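Local coordinates for seryl-tRNA synthetase, cytoplasmic (Candida albicans, PDB 3QO8), which catalyses the ATP-dependent attachment of serine to tRNA(Ser), activating the amino acid as seryl-adenylate before passing it to the acceptor end of the tRNA, at residues Lys54-Val59 with Ala78-Leu83; Ala190-Gly195 with Ala297-Glu302; Gly321-Phe326 with Ser403-Thr408. All blocks are in the same frame, centred on the assembly; numbering follows the deposited sequence.

Contact 1 (Lys54-Val59 with Ala78-Leu83)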
loop_
_atom_site.group_PDB
_atom_site.type_symbol
_atom_site.label_atom_id
_atom_site.label_comp_id
_atom_site.label_asym_id
_atom_site.label_seq_id
_atom_site.Cartn_x
_atom_site.Cartn_y
_atom_site.Cartn_z
ATOM N N LYS A 54 47.622 0.309 28.101
ATOM C CA LYS A 54 48.617 0.891 28.991
ATOM C C LYS A 54 49.976 0.188 28.847
ATOM O O LYS A 54 51.006 0.850 28.698
ATOM C CB LYS A 54 48.127 0.886 30.444
ATOM C CG LYS A 54 46.920 1.792 30.690
ATOM C CD LYS A 54 46.624 1.961 32.179
ATOM C CE LYS A 54 45.918 0.744 32.776
ATOM N NZ LYS A 54 44.424 0.810 32.673
ATOM N N LYS A 55 49.976 -1.144 28.873
ATOM C CA LYS A 55 51.215 -1.906 28.693
ATOM C C LYS A 55 51.840 -1.646 27.322
ATOM O O LYS A 55 53.048 -1.426 27.214
ATOM C CB LYS A 55 50.986 -3.409 28.882
ATOM C CG LYS A 55 50.758 -3.846 30.325
ATOM C CD LYS A 55 50.752 -5.371 30.437
ATOM C CE LYS A 55 50.507 -5.849 31.865
ATOM N NZ LYS A 55 49.118 -5.548 32.323
ATOM N N LEU A 56 51.021 -1.682 26.275
ATOM C CA LEU A 56 51.516 -1.426 24.922
ATOM C C LEU A 56 52.163 -0.050 24.798
ATOM O O LEU A 56 53.255 0.079 24.245
ATOM C CB LEU A 56 50.402 -1.579 23.890
ATOM C CG LEU A 56 49.991 -3.010 23.548
ATOM C CD1 LEU A 56 48.666 -3.020 22.796
ATOM C CD2 LEU A 56 51.073 -3.697 22.739
ATOM N N ASN A 57 51.490 0.978 25.311
ATOM C CA ASN A 57 52.043 2.328 25.292
ATOM C C ASN A 57 53.360 2.398 26.048
ATOM O O ASN A 57 54.314 3.031 25.600
ATOM C CB ASN A 57 51.045 3.340 25.859
ATOM C CG ASN A 57 49.938 3.677 24.874
ATOM O OD1 ASN A 57 50.125 3.572 23.661
ATOM N ND2 ASN A 57 48.781 4.082 25.392
ATOM N N SER A 58 53.405 1.729 27.193
ATOM C CA SER A 58 54.613 1.674 28.000
ATOM C C SER A 58 55.743 1.000 27.227
ATOM O O SER A 58 56.884 1.466 27.236
ATOM C CB SER A 58 54.333 0.922 29.301
ATOM O OG SER A 58 55.401 1.065 30.219
ATOM N N VAL A 59 55.411 -0.089 26.538
ATOM C CA VAL A 59 56.405 -0.906 25.847
ATOM C C VAL A 59 56.989 -0.227 24.614
ATOM O O VAL A 59 58.205 -0.182 24.441
ATOM C CB VAL A 59 55.825 -2.284 25.470
ATOM C CG1 VAL A 59 56.675 -2.958 24.425
ATOM C CG2 VAL A 59 55.719 -3.164 26.718
ATOM N N ALA A 78 59.437 -8.689 21.145
ATOM C CA ALA A 78 58.786 -9.963 21.404
ATOM C C ALA A 78 57.580 -9.788 22.323
ATOM O O ALA A 78 56.593 -10.509 22.196
ATOM C CB ALA A 78 59.773 -10.946 22.004
ATOM N N GLU A 79 57.664 -8.831 23.244
ATOM C CA GLU A 79 56.572 -8.571 24.178
ATOM C C GLU A 79 55.476 -7.746 23.520
ATOM O O GLU A 79 54.291 -7.956 23.769
ATOM C CB GLU A 79 57.076 -7.852 25.426
ATOM C CG GLU A 79 55.964 -7.483 26.395
ATOM C CD GLU A 79 56.489 -6.993 27.729
ATOM O OE1 GLU A 79 55.736 -7.067 28.727
ATOM O OE2 GLU A 79 57.652 -6.534 27.776
ATOM N N LYS A 80 55.875 -6.794 22.686
ATOM C CA LYS A 80 54.904 -6.000 21.954
ATOM C C LYS A 80 54.019 -6.932 21.136
ATOM O O LYS A 80 52.788 -6.829 21.173
ATOM C CB LYS A 80 55.609 -4.998 21.039
ATOM C CG LYS A 80 54.665 -4.083 20.279
ATOM C CD LYS A 80 55.414 -3.266 19.239
ATOM C CE LYS A 80 56.063 -4.161 18.189
ATOM N NZ LYS A 80 55.081 -4.650 17.180
ATOM N N GLU A 81 54.646 -7.847 20.400
ATOM C CA GLU A 81 53.894 -8.774 19.559
ATOM C C GLU A 81 52.979 -9.648 20.404
ATOM O O GLU A 81 51.866 -9.964 19.992
ATOM C CB GLU A 81 54.821 -9.639 18.702
ATOM C CG GLU A 81 55.412 -8.918 17.500
ATOM C CD GLU A 81 56.561 -9.688 16.866
ATOM O OE1 GLU A 81 57.331 -9.081 16.090
ATOM O OE2 GLU A 81 56.696 -10.900 17.145
ATOM N N LYS A 82 53.453 -10.042 21.582
ATOM C CA LYS A 82 52.640 -10.814 22.513
ATOM C C LYS A 82 51.421 -10.016 22.970
ATOM O O LYS A 82 50.277 -10.459 22.822
ATOM C CB LYS A 82 53.487 -11.234 23.719
ATOM C CG LYS A 82 52.719 -11.884 24.856
ATOM C CD LYS A 82 53.661 -12.253 25.996
ATOM C CE LYS A 82 52.910 -12.812 27.193
ATOM N NZ LYS A 82 52.005 -11.802 27.808
ATOM N N LEU A 83 51.668 -8.839 23.533
ATOM C CA LEU A 83 50.587 -7.989 24.025
ATOM C C LEU A 83 49.605 -7.673 22.906
ATOM O O LEU A 83 48.395 -7.649 23.115
ATOM C CB LEU A 83 51.148 -6.695 24.622
ATOM C CG LEU A 83 51.851 -6.814 25.973
ATOM C CD1 LEU A 83 52.631 -5.552 26.278
ATOM C CD2 LEU A 83 50.834 -7.101 27.074
#

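Contact 2 (Ala190-Gly195 with Ala297-Glu302). With SSA (5'-O-(N-(L-seryl)-sulfamoyl)adenosine), chain B.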
loop_
_atom_site.group_PDB
_atom_site.type_symbol
_atom_site.label_atom_id
_atom_site.label_comp_id
_atom_site.label_asym_id
_atom_site.label_seq_id
_atom_site.Cartn_x
_atom_site.Cartn_y
_atom_site.Cartn_z
ATOM N N ALA A 190 -14.606 9.397 4.163
ATOM C CA ALA A 190 -15.206 10.258 5.167
ATOM C C ALA A 190 -14.483 10.088 6.497
ATOM O O ALA A 190 -14.126 11.067 7.141
ATOM C CB ALA A 190 -16.735 9.957 5.325
ATOM N N LEU A 191 -14.281 8.843 6.920
ATOM C CA LEU A 191 -13.593 8.599 8.195
ATOM C C LEU A 191 -12.145 9.092 8.183
ATOM O O LEU A 191 -11.666 9.668 9.159
ATOM C CB LEU A 191 -13.637 7.120 8.573
ATOM C CG LEU A 191 -15.004 6.722 9.144
ATOM C CD1 LEU A 191 -15.158 5.231 9.117
ATOM C CD2 LEU A 191 -15.144 7.274 10.567
ATOM N N ILE A 192 -11.450 8.868 7.074
ATOM C CA ILE A 192 -10.082 9.346 6.958
ATOM C C ILE A 192 -10.029 10.879 7.102
ATOM O O ILE A 192 -9.232 11.421 7.872
ATOM C CB ILE A 192 -9.477 8.936 5.604
ATOM C CG1 ILE A 192 -9.253 7.418 5.559
ATOM C CG2 ILE A 192 -8.178 9.680 5.365
ATOM C CD1 ILE A 192 -9.045 6.868 4.143
ATOM N N ASN A 193 -10.887 11.578 6.367
ATOM C CA ASN A 193 -10.872 13.047 6.388
ATOM C C ASN A 193 -11.440 13.672 7.656
ATOM O O ASN A 193 -10.925 14.682 8.167
ATOM C CB ASN A 193 -11.569 13.601 5.145
ATOM C CG ASN A 193 -10.774 13.326 3.892
ATOM O OD1 ASN A 193 -9.578 13.582 3.848
ATOM N ND2 ASN A 193 -11.424 12.785 2.882
ATOM N N TYR A 194 -12.494 13.069 8.178
ATOM C CA TYR A 194 -13.020 13.521 9.466
ATOM C C TYR A 194 -11.954 13.343 10.551
ATOM O O TYR A 194 -11.672 14.267 11.321
ATOM C CB TYR A 194 -14.331 12.804 9.825
ATOM C CG TYR A 194 -14.828 13.154 11.214
ATOM C CD1 TYR A 194 -14.876 14.482 11.637
ATOM C CD2 TYR A 194 -15.203 12.157 12.110
ATOM C CE1 TYR A 194 -15.309 14.813 12.907
ATOM C CE2 TYR A 194 -15.643 12.477 13.387
ATOM C CZ TYR A 194 -15.695 13.809 13.776
ATOM O OH TYR A 194 -16.127 14.141 15.038
ATOM N N GLY A 195 -11.331 12.170 10.577
ATOM C CA GLY A 195 -10.270 11.886 11.529
ATOM C C GLY A 195 -9.111 12.869 11.466
ATOM O O GLY A 195 -8.620 13.324 12.509
ATOM N N ALA A 297 -5.283 -5.599 4.656
ATOM C CA ALA A 297 -4.943 -4.219 4.276
ATOM C C ALA A 297 -6.072 -3.323 4.739
ATOM O O ALA A 297 -7.242 -3.624 4.494
ATOM C CB ALA A 297 -4.767 -4.098 2.738
ATOM N N PHE A 298 -5.744 -2.251 5.449
ATOM C CA PHE A 298 -6.768 -1.328 5.935
ATOM C C PHE A 298 -6.154 0.041 6.146
ATOM O O PHE A 298 -4.923 0.165 6.214
ATOM C CB PHE A 298 -7.444 -1.858 7.230
ATOM C CG PHE A 298 -6.507 -2.005 8.407
ATOM C CD1 PHE A 298 -6.349 -0.975 9.322
ATOM C CD2 PHE A 298 -5.788 -3.180 8.598
ATOM C CE1 PHE A 298 -5.488 -1.118 10.419
ATOM C CE2 PHE A 298 -4.915 -3.324 9.661
ATOM C CZ PHE A 298 -4.765 -2.301 10.583
ATOM N N GLU A 299 -6.993 1.073 6.202
ATOM C CA GLU A 299 -6.506 2.424 6.506
ATOM C C GLU A 299 -6.662 2.763 7.987
ATOM O O GLU A 299 -7.568 2.263 8.649
ATOM C CB GLU A 299 -7.227 3.473 5.650
ATOM C CG GLU A 299 -6.789 3.450 4.157
ATOM C CD GLU A 299 -7.223 2.175 3.453
ATOM O OE1 GLU A 299 -8.444 1.963 3.312
ATOM O OE2 GLU A 299 -6.347 1.387 3.041
ATOM N N LYS A 300 -5.790 3.623 8.503
ATOM C CA LYS A 300 -5.855 3.984 9.914
ATOM C C LYS A 300 -5.342 5.400 10.127
ATOM O O LYS A 300 -4.258 5.764 9.645
ATOM C CB LYS A 300 -5.058 2.985 10.776
ATOM C CG LYS A 300 -5.104 3.291 12.303
ATOM C CD LYS A 300 -4.567 2.109 13.170
ATOM C CE LYS A 300 -3.142 1.676 12.756
ATOM N NZ LYS A 300 -2.194 2.827 12.661
ATOM N N ILE A 301 -6.145 6.197 10.822
ATOM C CA ILE A 301 -5.695 7.453 11.392
ATOM C C ILE A 301 -5.158 7.173 12.798
ATOM O O ILE A 301 -5.873 6.660 13.661
ATOM C CB ILE A 301 -6.827 8.498 11.458
ATOM C CG1 ILE A 301 -7.429 8.718 10.058
ATOM C CG2 ILE A 301 -6.302 9.807 12.062
ATOM C CD1 ILE A 301 -6.381 9.010 8.979
ATOM N N GLU A 302 -3.898 7.542 13.003
ATOM C CA GLU A 302 -3.117 7.212 14.181
ATOM C C GLU A 302 -2.765 8.489 14.950
ATOM O O GLU A 302 -2.404 9.503 14.346
ATOM C CB GLU A 302 -1.802 6.565 13.704
ATOM C CG GLU A 302 -0.839 6.164 14.818
ATOM C CD GLU A 302 -1.278 4.897 15.546
ATOM O OE1 GLU A 302 -2.391 4.399 15.251
ATOM O OE2 GLU A 302 -0.505 4.393 16.403
HETATM N N10 SSA B . -0.202 1.747 16.400
HETATM C CA SSA B . -1.100 1.047 17.317
HETATM C CB SSA B . -2.269 1.955 17.699
HETATM O OG SSA B . -3.147 2.148 16.573
HETATM C C9 SSA B . -1.614 -0.215 16.685
HETATM O O9 SSA B . -1.368 -0.493 15.517
HETATM N N8 SSA B . -2.350 -1.000 17.465
HETATM S S1 SSA B . -3.230 -2.214 16.901
HETATM O O1S SSA B . -2.438 -3.316 16.435
HETATM O O2S SSA B . -4.109 -2.649 17.935
HETATM O "O5'" SSA B . -4.119 -1.712 15.747
HETATM C "C5'" SSA B . -4.947 -0.573 15.906
HETATM C "C4'" SSA B . -6.351 -0.891 15.380
HETATM O "O4'" SSA B . -6.363 -1.264 13.997
HETATM C "C3'" SSA B . -7.018 -2.053 16.081
HETATM O "O3'" SSA B . -7.524 -1.632 17.356
HETATM C "C2'" SSA B . -8.108 -2.408 15.077
HETATM O "O2'" SSA B . -9.214 -1.492 15.193
HETATM C "C1'" SSA B . -7.435 -2.158 13.727
HETATM N N9 SSA B . -6.897 -3.421 13.180
HETATM C C8 SSA B . -5.864 -4.134 13.656
HETATM N N7 SSA B . -5.702 -5.228 12.881
HETATM C C5 SSA B . -6.640 -5.180 11.917
HETATM C C6 SSA B . -6.948 -6.003 10.851
HETATM N N6 SSA B . -6.216 -7.122 10.653
HETATM N N1 SSA B . -7.973 -5.674 10.032
HETATM C C2 SSA B . -8.687 -4.563 10.247
HETATM N N3 SSA B . -8.404 -3.740 11.265
HETATM C C4 SSA B . -7.395 -4.042 12.115
#

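Contact 3 (Gly321-Phe326 with Ser403-Thr408). With SSA (5'-O-(N-(L-seryl)-sulfamoyl)adenosine), chain B.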
loop_
_atom_site.group_PDB
_atom_site.type_symbol
_atom_site.label_atom_id
_atom_site.label_comp_id
_atom_site.label_asym_id
_atom_site.label_seq_id
_atom_site.Cartn_x
_atom_site.Cartn_y
_atom_site.Cartn_z
ATOM N N GLY A 321 -8.610 10.071 25.720
ATOM C CA GLY A 321 -9.725 11.004 25.781
ATOM C C GLY A 321 -10.091 11.500 24.385
ATOM O O GLY A 321 -11.272 11.617 24.030
ATOM N N CYS A 322 -9.076 11.795 23.585
ATOM C CA CYS A 322 -9.300 12.188 22.187
ATOM C C CYS A 322 -10.058 11.111 21.407
ATOM O O CYS A 322 -10.979 11.413 20.652
ATOM C CB CYS A 322 -7.975 12.496 21.461
ATOM S SG CYS A 322 -7.321 14.147 21.770
ATOM N N SER A 323 -9.645 9.859 21.553
ATOM C CA SER A 323 -10.350 8.775 20.864
ATOM C C SER A 323 -11.788 8.605 21.379
ATOM O O SER A 323 -12.723 8.358 20.605
ATOM C CB SER A 323 -9.563 7.476 20.990
ATOM O OG SER A 323 -8.331 7.579 20.279
ATOM N N GLU A 324 -11.972 8.721 22.692
ATOM C CA GLU A 324 -13.325 8.629 23.239
ATOM C C GLU A 324 -14.223 9.703 22.629
ATOM O O GLU A 324 -15.345 9.432 22.194
ATOM C CB GLU A 324 -13.292 8.779 24.753
ATOM C CG GLU A 324 -12.601 7.630 25.458
ATOM C CD GLU A 324 -12.702 7.764 26.965
ATOM O OE1 GLU A 324 -13.826 7.630 27.505
ATOM O OE2 GLU A 324 -11.665 8.013 27.602
ATOM N N GLU A 325 -13.724 10.932 22.602
ATOM C CA GLU A 325 -14.486 12.031 22.031
ATOM C C GLU A 325 -14.845 11.731 20.577
ATOM O O GLU A 325 -15.970 11.972 20.135
ATOM C CB GLU A 325 -13.706 13.344 22.143
ATOM C CG GLU A 325 -14.470 14.549 21.629
ATOM C CD GLU A 325 -13.631 15.834 21.614
ATOM O OE1 GLU A 325 -12.491 15.826 22.134
ATOM O OE2 GLU A 325 -14.120 16.847 21.068
ATOM N N PHE A 326 -13.888 11.195 19.828
ATOM C CA PHE A 326 -14.142 10.807 18.445
ATOM C C PHE A 326 -15.310 9.806 18.342
ATOM O O PHE A 326 -16.229 10.004 17.539
ATOM C CB PHE A 326 -12.860 10.236 17.813
ATOM C CG PHE A 326 -12.994 9.888 16.339
ATOM C CD1 PHE A 326 -12.873 10.863 15.362
ATOM C CD2 PHE A 326 -13.241 8.578 15.945
ATOM C CE1 PHE A 326 -12.984 10.542 14.011
ATOM C CE2 PHE A 326 -13.364 8.248 14.599
ATOM C CZ PHE A 326 -13.242 9.232 13.630
ATOM N N SER A 403 -1.753 5.921 19.785
ATOM C CA SER A 403 -3.124 5.474 19.977
ATOM C C SER A 403 -3.882 5.495 18.663
ATOM O O SER A 403 -3.809 6.462 17.908
ATOM C CB SER A 403 -3.842 6.332 21.023
ATOM O OG SER A 403 -5.230 6.010 21.086
ATOM N N THR A 404 -4.612 4.425 18.383
ATOM C CA THR A 404 -5.523 4.460 17.260
ATOM C C THR A 404 -6.450 5.662 17.431
ATOM O O THR A 404 -6.913 5.927 18.532
ATOM C CB THR A 404 -6.405 3.213 17.233
ATOM O OG1 THR A 404 -5.596 2.047 17.441
ATOM C CG2 THR A 404 -7.155 3.120 15.908
ATOM N N LEU A 405 -6.713 6.400 16.358
ATOM C CA LEU A 405 -7.902 7.240 16.355
ATOM C C LEU A 405 -9.011 6.441 15.681
ATOM O O LEU A 405 -9.997 6.096 16.313
ATOM C CB LEU A 405 -7.695 8.586 15.642
ATOM C CG LEU A 405 -8.994 9.407 15.706
ATOM C CD1 LEU A 405 -9.198 10.020 17.100
ATOM C CD2 LEU A 405 -9.072 10.470 14.639
ATOM N N SER A 406 -8.838 6.122 14.400
ATOM C CA SER A 406 -9.791 5.248 13.712
ATOM C C SER A 406 -9.123 4.340 12.696
ATOM O O SER A 406 -8.499 4.820 11.752
ATOM C CB SER A 406 -10.893 6.053 13.019
ATOM O OG SER A 406 -11.785 5.192 12.309
ATOM N N ALA A 407 -9.232 3.031 12.916
ATOM C CA ALA A 407 -8.965 2.058 11.870
ATOM C C ALA A 407 -10.241 2.042 11.044
ATOM O O ALA A 407 -11.288 1.607 11.518
ATOM C CB ALA A 407 -8.692 0.698 12.469
ATOM N N THR A 408 -10.181 2.564 9.823
ATOM C CA THR A 408 -11.415 3.007 9.183
ATOM C C THR A 408 -12.357 1.870 8.746
ATOM O O THR A 408 -13.574 1.960 8.939
ATOM C CB THR A 408 -11.135 3.986 8.006
ATOM O OG1 THR A 408 -10.332 3.327 7.024
ATOM C CG2 THR A 408 -10.356 5.226 8.513
HETATM N N10 SSA B . -0.202 1.747 16.400
HETATM C CA SSA B . -1.100 1.047 17.317
HETATM C CB SSA B . -2.269 1.955 17.699
HETATM O OG SSA B . -3.147 2.148 16.573
HETATM C C9 SSA B . -1.614 -0.215 16.685
HETATM O O9 SSA B . -1.368 -0.493 15.517
HETATM N N8 SSA B . -2.350 -1.000 17.465
HETATM S S1 SSA B . -3.230 -2.214 16.901
HETATM O O1S SSA B . -2.438 -3.316 16.435
HETATM O O2S SSA B . -4.109 -2.649 17.935
HETATM O "O5'" SSA B . -4.119 -1.712 15.747
HETATM C "C5'" SSA B . -4.947 -0.573 15.906
HETATM C "C4'" SSA B . -6.351 -0.891 15.380
HETATM O "O4'" SSA B . -6.363 -1.264 13.997
HETATM C "C3'" SSA B . -7.018 -2.053 16.081
HETATM O "O3'" SSA B . -7.524 -1.632 17.356
HETATM C "C2'" SSA B . -8.108 -2.408 15.077
HETATM O "O2'" SSA B . -9.214 -1.492 15.193
HETATM C "C1'" SSA B . -7.435 -2.158 13.727
HETATM N N9 SSA B . -6.897 -3.421 13.180
HETATM C C8 SSA B . -5.864 -4.134 13.656
HETATM N N7 SSA B . -5.702 -5.228 12.881
HETATM C C5 SSA B . -6.640 -5.180 11.917
HETATM C C6 SSA B . -6.948 -6.003 10.851
HETATM N N6 SSA B . -6.216 -7.122 10.653
HETATM N N1 SSA B . -7.973 -5.674 10.032
HETATM C C2 SSA B . -8.687 -4.563 10.247
HETATM N N3 SSA B . -8.404 -3.740 11.265
HETATM C C4 SSA B . -7.395 -4.042 12.115
#

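Contact 1 (Lys54-Val59 with Ala78-Leu83)
L83 and L56 share the same side-chain shape, CG anti to the carbonyl carbon (chi1 -73° in L83 and -76° in L56), and they slide past each other in opposite directions between two antiparallel helices. The closest touch of the contact is L56 CD2 against L83 CB, at 3.5 Å. L83 fills the middle of the interface. Its CD1 lies 3.8 Å from K55 CB and also meets V59 CG2, while its CD2 rests on the aliphatic part of K55, 3.8 Å from K55 CD. K55 crosses L83 at about a right angle and then leads its amino end away from the partner helix, so this lysine contributes methylene groups to the seam built around the two leucines and V59. V59 uses both methyls: CG1 packs 4.1 Å from K80 CB, and CG2 also reaches the carboxylate of E79, whose extended chain flanks the seam. The local axes come within 10.0 Å of each other at 159° between their directions, the near-antiparallel course of the coiled-coil arm of type-1 seryl-tRNA synthetases, the N-terminal extension involved in tRNA binding. Along helix 30-65, L83 also touches H52 and K80 reaches Q60 and I63, continuing the pairing with helix 74-107 on both sides of the contact.

Contact 2 (Ala190-Gly195 with Ala297-Glu302)
In the class II synthetase catalytic core, strand 297-307 of the largely antiparallel sheet carries substrate-binding side chains on one face and packs its other face on helix 183-200. I301 points toward that helix and supplies most of the strand's contact with it. Its CD1 lies 3.9 Å from I192 O and 4.1 Å from I192 CG2, the two isoleucines crossing at about a right angle. Where the backbones come nearest, G195 presents only main chain, with its C atom 4.2 Å from I301 CG2. I192 CD1 extends further to E299 CG, at 4.1 Å. The carboxylate of E299 is held by S276 and N188 and by Q208 of the second subunit, which ties this buried strand to the dimer interface. On the opposite face, F298 stacks its ring on the adenine of the seryl-sulfamoyl adenosine, with N3 3.6 Å above the ring centre. The bent K300 chain sets NZ above the carboxylate plane of E302 in a salt bridge that could help to orient that group; T246 OG1 also partners the amine. E302 grips the seryl moiety with both oxygens: OE1 accepts from the ligand OG at 2.7 Å, and OE2 from the amino nitrogen N10 at 2.7 Å.

Contact 3 (Gly321-Phe326 with Ser403-Thr408)
L405 sits at a classic beta bulge of the class II catalytic core, where L405 and S406 both face I301 of strand 297-307 and the chain turns a corner beside helix 312-329. Its CG is anti to the backbone N (chi1 -179°), and the branched end comes closer to helix 312-329 than the start of the side chain. From CB, the chain reaches CG, which lies 4.1 Å from F326 CG. CD1 packs against the root of the phenylalanine, 3.7 Å from F326 CB, and approaches C322 O more loosely. CD2 passes over one face of the F326 ring in a CH-pi contact, 4.2 Å from the centroid and 23° off the ring normal, displaced toward the CD1-CE1 part of the rim. The leucine and phenylalanine side chains cross at about a right angle. At the far end of the ring, F326 CE2 meets S406 CB at 3.7 Å, while the hydroxyl of S406 is engaged by T411. Y194 and F198 of helix 183-200 also meet the F326 ring, so the aromatic group links two helices to the bulge.

One turn earlier on helix 312-329, S323 gives the contact its polar bond. S323 OG donates to T404 O at 2.8 Å, in the carbonyl plane, with a C=O...donor angle of 152°. S403 OG donates to the same oxygen from above that plane, so two buried hydroxyls grip one carbonyl, which would restrain the T404-L405 peptide. The T404 side chain lies on the ligand side of the strand, where S369 N is a further partner of its hydroxyl. A407 CB packs 3.4 Å from the ribose C1' of the bound seryl-adenylate analogue, and T404 OG1 donates a 2.6 Å hydrogen bond to the ligand OG.

Overall arrangement
Contacts 2 and 3 are parts of one catalytic core, their centres 10 Å apart, whereas contact 1 lies in the tRNA-binding arm with its centre about 65 Å from either. The gap between nearest atoms is about 48 Å in both cases. Contacts 2 and 3 meet directly through their strands: I301 O and L405 N are 2.8 Å apart, and E299 O and T408 N 2.9 Å, both probable hydrogen bonds. Behind the sheet their helices pack together, with Y194 CD2 3.3 Å from F326 CE1. Both contacts reach the same bound analogue, and its seryl hydroxyl is held from both at once, as donor to contact 2 and acceptor from contact 3.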